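Local coordinates for CysQ, sulfite synthesis pathway protein (Bacteroides thetaiotaomicron VPI-5482, PDB 3B8B) that probably hydrolyses adenosine 3',5'-bisphosphate to AMP and phosphate with the help of magnesium, as a member of the inositol monophosphatase superfamily, at residues A[83-88]-A[245-250]; A[179-184]-A[257-262]. All blocks are in the same frame, centred on the assembly; numbering follows the deposited sequence. Where two conformers were deposited one is given.

How the contacts relate
Both contacts draw on helix 246-258. Contact 1 uses its first turn, which carries one of the predicted magnesium ligands, Asp-248; contact 2 uses its last turn and the start of the following strand, 261-265. Their centres are 24 Å apart, on opposite sides of the chain's centre, and their nearest atoms stay about 7 Å apart. Along the chain the segments alternate: 83-88, then 179-184, then 245-250 and 257-262. Contact 1 joins the helix to edge strand 82-84 of the six-stranded sheet, and contact 2 to the loop between helix 170-176 and strand 189-193. One helix thus runs from the probable active site to a structural contact away from it.

Contact 1. Residues A[83-88]-A[245-250]; sequences LSEEGK and MEWDTA. With SO4 (sulfate ion), chain D.
Glu-85 lays its aliphatic stem across Trp-247 in a CH-pi contact: Glu-85 CB stands 3.6 Å from the centroid of the Trp-247 five-membered ring, 11° off its normal. With CG anti to the backbone N (chi1 -179°), Glu-85 continues over the pyrrole rim, where Glu-85 CG comes 3.5 Å from Trp-247 NE1, its carboxylate nearly perpendicular to the indole. Met-245 CB lies against the opposite face, near the NE1 rim, so the pyrrole part has a methylene on each side. Apolar packing adds Leu-83 CG, 4.3 Å from Trp-247 CZ3 at the edge of the six-membered ring. An alanine in place of Trp-247 is likely to leave the Glu-85 stem without its flat support and open a gap beside Leu-83.

Polar bonds shape the turn: Glu-86 N donates to Ser-84 OG (3.1 Å), an ST turn within the type I turn from Ser-84 to Gly-87. Ser-84 OG also bonds His-68 ND1, whose NE2 joins Lys-88 N in holding a sulfate, probably picked up from the crystallisation medium. Glu-85 and Asp-248 are predicted magnesium ligands, as is nearby Asp-105. Strand 82-84 pairs with strand 100-108, whose Ile-103 packs on Trp-247 at the start of helix 246-258.

Contact 2. Residues A[179-184]-A[257-262]; sequences RMPLAD and RAAGME
Met-180 and Ala-259 bring their backbones closest, 5.5 Å between CA atoms, where the loop 179-184 passes the Schellman motif that ends helix 246-258. Gly-260 leaves the helix with a positive phi of 87°, at which any CB would collide with the carbonyl O of Ala-259, and the chain turns directly into strand 261-265. A cis peptide bond precedes Pro-181.

The direct packing is small and mostly apolar. Met-180 CB lies 4.4 Å from Ala-259 CB. The ring carbon Pro-181 CD instead rests against a backbone carbonyl, 3.5 Å from Ala-259 O. Beyond the turn, Met-261 has CG beside its own backbone N (chi1 -42°) and a bend at chi2, which delivers Met-261 CE to the CB-CG side of the proline ring, 4.1 Å from Pro-181 CG. Ala-154 of strand 153-155 touches both Met-180 and Ala-259, while helix 225-232 places Ala-231 against Ala-259 and Val-230 against Met-261.

A water supplies the polar link: it donates to Met-180 O (2.8 Å) and to Ala-258 O (2.9 Å) and accepts from Arg-179 NE (3.1 Å). Glu-262 of strand 261-265 is hydrogen-bonded by His-253 through OE1. In a salt bridge from the helix end, Arg-257 NH1 meets the syn lone pair of Glu-262 OE2 at 2.9 Å, that oxygen tilted 26° out of the guanidinium plane.

Contact 1. Residues A[83-88]-A[245-250]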
loop_
_atom_site.group_PDB
_atom_site.type_symbol
_atom_site.label_atom_id
_atom_site.label_comp_id
_atom_site.label_asym_id
_atom_site.label_seq_id
_atom_site.Cartn_x
_atom_site.Cartn_y
_atom_site.Cartn_z
ATOM N N LEU A 83 -6.187 13.326 0.049
ATOM C CA LEU A 83 -6.299 13.049 -1.365
ATOM C C LEU A 83 -6.628 11.570 -1.480
ATOM O O LEU A 83 -5.758 10.710 -1.274
ATOM C CB LEU A 83 -4.999 13.383 -2.072
ATOM C CG LEU A 83 -4.922 13.036 -3.560
ATOM C CD1 LEU A 83 -6.018 13.798 -4.318
ATOM C CD2 LEU A 83 -3.543 13.365 -4.078
ATOM N N SER A 84 -7.898 11.280 -1.760
ATOM C CA SER A 84 -8.406 9.886 -1.827
ATOM C C SER A 84 -8.809 9.521 -3.219
ATOM O O SER A 84 -9.385 10.333 -3.970
ATOM C CB SER A 84 -9.620 9.682 -0.910
ATOM O OG SER A 84 -10.161 8.348 -1.025
ATOM N N GLU A 85 -8.565 8.255 -3.549
ATOM C CA GLU A 85 -9.058 7.675 -4.783
ATOM C C GLU A 85 -10.588 7.830 -4.922
ATOM O O GLU A 85 -11.076 8.010 -6.059
ATOM C CB GLU A 85 -8.653 6.195 -4.810
ATOM C CG GLU A 85 -9.075 5.377 -6.088
ATOM C CD GLU A 85 -10.578 5.073 -6.123
ATOM O OE1 GLU A 85 -11.189 4.902 -5.038
ATOM O OE2 GLU A 85 -11.143 5.001 -7.247
ATOM N N GLU A 86 -11.318 7.765 -3.793
ATOM C CA GLU A 86 -12.795 7.845 -3.797
ATOM C C GLU A 86 -13.323 9.259 -3.449
ATOM O O GLU A 86 -14.543 9.478 -3.347
ATOM C CB GLU A 86 -13.349 6.747 -2.854
ATOM C CG GLU A 86 -14.845 6.718 -2.549
ATOM C CD GLU A 86 -15.747 6.525 -3.757
ATOM O OE1 GLU A 86 -15.244 6.311 -4.888
ATOM O OE2 GLU A 86 -16.983 6.594 -3.562
ATOM N N GLY A 87 -12.414 10.221 -3.293
ATOM C CA GLY A 87 -12.777 11.570 -2.908
ATOM C C GLY A 87 -13.345 12.315 -4.087
ATOM O O GLY A 87 -13.108 11.939 -5.229
ATOM N N LYS A 88 -14.086 13.380 -3.797
ATOM C CA LYS A 88 -14.597 14.270 -4.836
ATOM C C LYS A 88 -13.423 14.794 -5.657
ATOM O O LYS A 88 -12.327 14.985 -5.117
ATOM C CB LYS A 88 -15.338 15.452 -4.215
ATOM C CG LYS A 88 -16.518 15.077 -3.323
ATOM C CD LYS A 88 -17.814 14.895 -4.113
ATOM C CE LYS A 88 -18.995 14.597 -3.177
ATOM N NZ LYS A 88 -19.084 15.561 -2.023
HETATM N N MSE A 245 -1.403 4.595 -10.033
HETATM C CA MSE A 245 -1.702 5.877 -9.446
HETATM C C MSE A 245 -0.936 6.053 -8.124
HETATM O O MSE A 245 -0.664 5.081 -7.409
HETATM C CB MSE A 245 -3.215 6.027 -9.170
HETATM C CG MSE A 245 -4.093 5.855 -10.384
HETATM SE SE MSE A 245 -3.751 7.255 -11.694
HETATM C CE MSE A 245 -4.613 8.691 -10.867
ATOM N N GLU A 246 -0.631 7.301 -7.798
ATOM C CA GLU A 246 0.109 7.627 -6.567
ATOM C C GLU A 246 -0.429 6.940 -5.320
ATOM O O GLU A 246 0.326 6.469 -4.486
ATOM C CB GLU A 246 0.125 9.115 -6.303
ATOM C CG GLU A 246 1.034 9.932 -7.234
ATOM C CD GLU A 246 1.156 11.373 -6.799
ATOM O OE1 GLU A 246 0.858 11.685 -5.609
ATOM O OE2 GLU A 246 1.591 12.207 -7.617
ATOM N N TRP A 247 -1.748 6.919 -5.196
ATOM C CA TRP A 247 -2.394 6.335 -4.019
ATOM C C TRP A 247 -2.215 4.832 -3.893
ATOM O O TRP A 247 -2.426 4.276 -2.820
ATOM C CB TRP A 247 -3.881 6.720 -3.940
ATOM C CG TRP A 247 -4.665 6.663 -5.168
ATOM C CD1 TRP A 247 -4.969 5.558 -5.943
ATOM C CD2 TRP A 247 -5.291 7.773 -5.791
ATOM N NE1 TRP A 247 -5.745 5.954 -7.019
ATOM C CE2 TRP A 247 -5.959 7.299 -6.936
ATOM C CE3 TRP A 247 -5.366 9.129 -5.480
ATOM C CZ2 TRP A 247 -6.677 8.148 -7.776
ATOM C CZ3 TRP A 247 -6.077 9.970 -6.320
ATOM C CH2 TRP A 247 -6.713 9.472 -7.454
ATOM N N ASP A 248 -1.820 4.142 -4.973
ATOM C CA ASP A 248 -1.548 2.727 -4.859
ATOM C C ASP A 248 -0.117 2.365 -4.501
ATOM O O ASP A 248 0.163 1.213 -4.204
ATOM C CB ASP A 248 -2.055 2.024 -6.083
ATOM C CG ASP A 248 -3.560 2.134 -6.166
ATOM O OD1 ASP A 248 -4.222 2.053 -5.073
ATOM O OD2 ASP A 248 -4.081 2.377 -7.246
ATOM N N THR A 249 0.779 3.349 -4.575
ATOM C CA THR A 249 2.156 3.113 -4.196
ATOM C C THR A 249 2.622 3.826 -2.922
ATOM O O THR A 249 3.575 3.374 -2.291
ATOM C CB THR A 249 3.143 3.479 -5.328
ATOM O OG1 THR A 249 3.062 4.856 -5.658
ATOM C CG2 THR A 249 2.878 2.602 -6.600
ATOM N N ALA A 250 1.997 4.946 -2.573
ATOM C CA ALA A 250 2.538 5.800 -1.533
ATOM C C ALA A 250 2.711 5.061 -0.204
ATOM O O ALA A 250 3.775 5.141 0.427
ATOM C CB ALA A 250 1.652 7.068 -1.365
HETATM S S SO4 D . -15.340 13.416 0.063
HETATM O O1 SO4 D . -16.007 14.696 0.309
HETATM O O2 SO4 D . -16.246 12.576 -0.717
HETATM O O3 SO4 D . -14.103 13.649 -0.687
HETATM O O4 SO4 D . -15.027 12.770 1.343
#

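Contact 2. Residues A[179-184]-A[257-262]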
loop_
_atom_site.group_PDB
_atom_site.type_symbol
_atom_site.label_atom_id
_atom_site.label_comp_id
_atom_site.label_asym_id
_atom_site.label_seq_id
_atom_site.Cartn_x
_atom_site.Cartn_y
_atom_site.Cartn_z
ATOM N N ARG A 179 9.363 -6.352 13.208
ATOM C CA ARG A 179 10.097 -5.379 12.424
ATOM C C ARG A 179 10.548 -5.989 11.095
ATOM O O ARG A 179 11.025 -7.142 11.050
ATOM C CB ARG A 179 11.313 -4.860 13.200
ATOM C CG ARG A 179 11.955 -3.711 12.463
ATOM C CD ARG A 179 12.840 -2.900 13.303
ATOM N NE ARG A 179 13.352 -1.775 12.529
ATOM C CZ ARG A 179 13.753 -0.629 13.052
ATOM N NH1 ARG A 179 13.710 -0.446 14.372
ATOM N NH2 ARG A 179 14.229 0.324 12.260
HETATM N N MSE A 180 10.434 -5.206 10.035
HETATM C CA MSE A 180 10.816 -5.658 8.704
HETATM C C MSE A 180 12.163 -5.072 8.295
HETATM O O MSE A 180 12.516 -3.987 8.716
HETATM C CB MSE A 180 9.714 -5.305 7.703
HETATM C CG MSE A 180 8.508 -6.223 7.921
HETATM SE SE MSE A 180 7.251 -6.109 6.432
HETATM C CE MSE A 180 6.845 -4.452 7.060
ATOM N N PRO A 181 12.914 -5.794 7.470
ATOM C CA PRO A 181 12.583 -7.080 6.874
ATOM C C PRO A 181 12.675 -8.239 7.858
ATOM O O PRO A 181 13.415 -8.171 8.852
ATOM C CB PRO A 181 13.640 -7.241 5.764
ATOM C CG PRO A 181 14.786 -6.438 6.218
ATOM C CD PRO A 181 14.220 -5.287 7.003
ATOM N N LEU A 182 11.944 -9.298 7.557
ATOM C CA LEU A 182 11.907 -10.461 8.415
ATOM C C LEU A 182 13.040 -11.344 7.990
ATOM O O LEU A 182 13.261 -11.550 6.795
ATOM C CB LEU A 182 10.573 -11.172 8.293
ATOM C CG LEU A 182 9.345 -10.304 8.531
ATOM C CD1 LEU A 182 8.091 -11.123 8.251
ATOM C CD2 LEU A 182 9.331 -9.795 9.931
ATOM N N ALA A 183 13.800 -11.829 8.967
ATOM C CA ALA A 183 15.028 -12.561 8.666
ATOM C C ALA A 183 14.697 -13.926 8.073
ATOM O O ALA A 183 14.171 -14.800 8.790
ATOM C CB ALA A 183 15.909 -12.727 9.925
ATOM N N ASP A 184 14.967 -14.096 6.771
ATOM C CA ASP A 184 15.253 -15.445 6.255
ATOM C C ASP A 184 16.129 -15.464 5.008
ATOM O O ASP A 184 15.642 -15.285 3.875
ATOM C CB ASP A 184 13.983 -16.261 6.030
ATOM C CG ASP A 184 14.206 -17.736 6.339
ATOM O OD1 ASP A 184 15.122 -18.324 5.722
ATOM O OD2 ASP A 184 13.507 -18.294 7.222
ATOM N N ARG A 257 10.735 2.119 2.315
ATOM C CA ARG A 257 11.838 2.963 2.773
ATOM C C ARG A 257 12.276 2.641 4.196
ATOM O O ARG A 257 13.472 2.547 4.491
ATOM C CB ARG A 257 11.482 4.435 2.633
ATOM C CG ARG A 257 11.579 4.914 1.198
ATOM C CD ARG A 257 11.024 6.333 0.973
ATOM N NE ARG A 257 11.611 7.329 1.853
ATOM C CZ ARG A 257 12.635 8.119 1.556
ATOM N NH1 ARG A 257 13.282 8.027 0.387
ATOM N NH2 ARG A 257 13.040 9.003 2.475
ATOM N N ALA A 258 11.303 2.450 5.076
ATOM C CA ALA A 258 11.603 2.194 6.485
ATOM C C ALA A 258 12.216 0.793 6.713
ATOM O O ALA A 258 12.854 0.553 7.748
ATOM C CB ALA A 258 10.374 2.400 7.351
ATOM N N ALA A 259 12.052 -0.083 5.720
ATOM C CA ALA A 259 12.648 -1.428 5.682
ATOM C C ALA A 259 14.006 -1.502 4.960
ATOM O O ALA A 259 14.595 -2.576 4.855
ATOM C CB ALA A 259 11.634 -2.413 5.016
ATOM N N GLY A 260 14.548 -0.357 4.535
ATOM C CA GLY A 260 15.812 -0.314 3.849
ATOM C C GLY A 260 15.732 -0.504 2.352
ATOM O O GLY A 260 16.762 -0.696 1.683
HETATM N N MSE A 261 14.509 -0.440 1.825
HETATM C CA MSE A 261 14.259 -0.597 0.407
HETATM C C MSE A 261 13.930 0.785 -0.172
HETATM O O MSE A 261 13.960 1.793 0.536
HETATM C CB MSE A 261 13.098 -1.583 0.132
HETATM C CG MSE A 261 13.102 -2.829 0.981
HETATM SE SE MSE A 261 14.679 -3.959 0.739
HETATM C CE MSE A 261 14.427 -5.082 2.377
ATOM N N GLU A 262 13.612 0.823 -1.456
ATOM C CA GLU A 262 13.242 2.065 -2.119
ATOM C C GLU A 262 12.360 1.745 -3.325
ATOM O O GLU A 262 12.400 0.625 -3.848
ATOM C CB GLU A 262 14.493 2.835 -2.517
ATOM C CG GLU A 262 14.301 4.231 -3.064
ATOM C CD GLU A 262 13.500 5.114 -2.154
ATOM O OE1 GLU A 262 12.265 5.075 -2.261
ATOM O OE2 GLU A 262 14.108 5.876 -1.384
HETATM O O HOH W 1 12.197 -1.433 9.704
#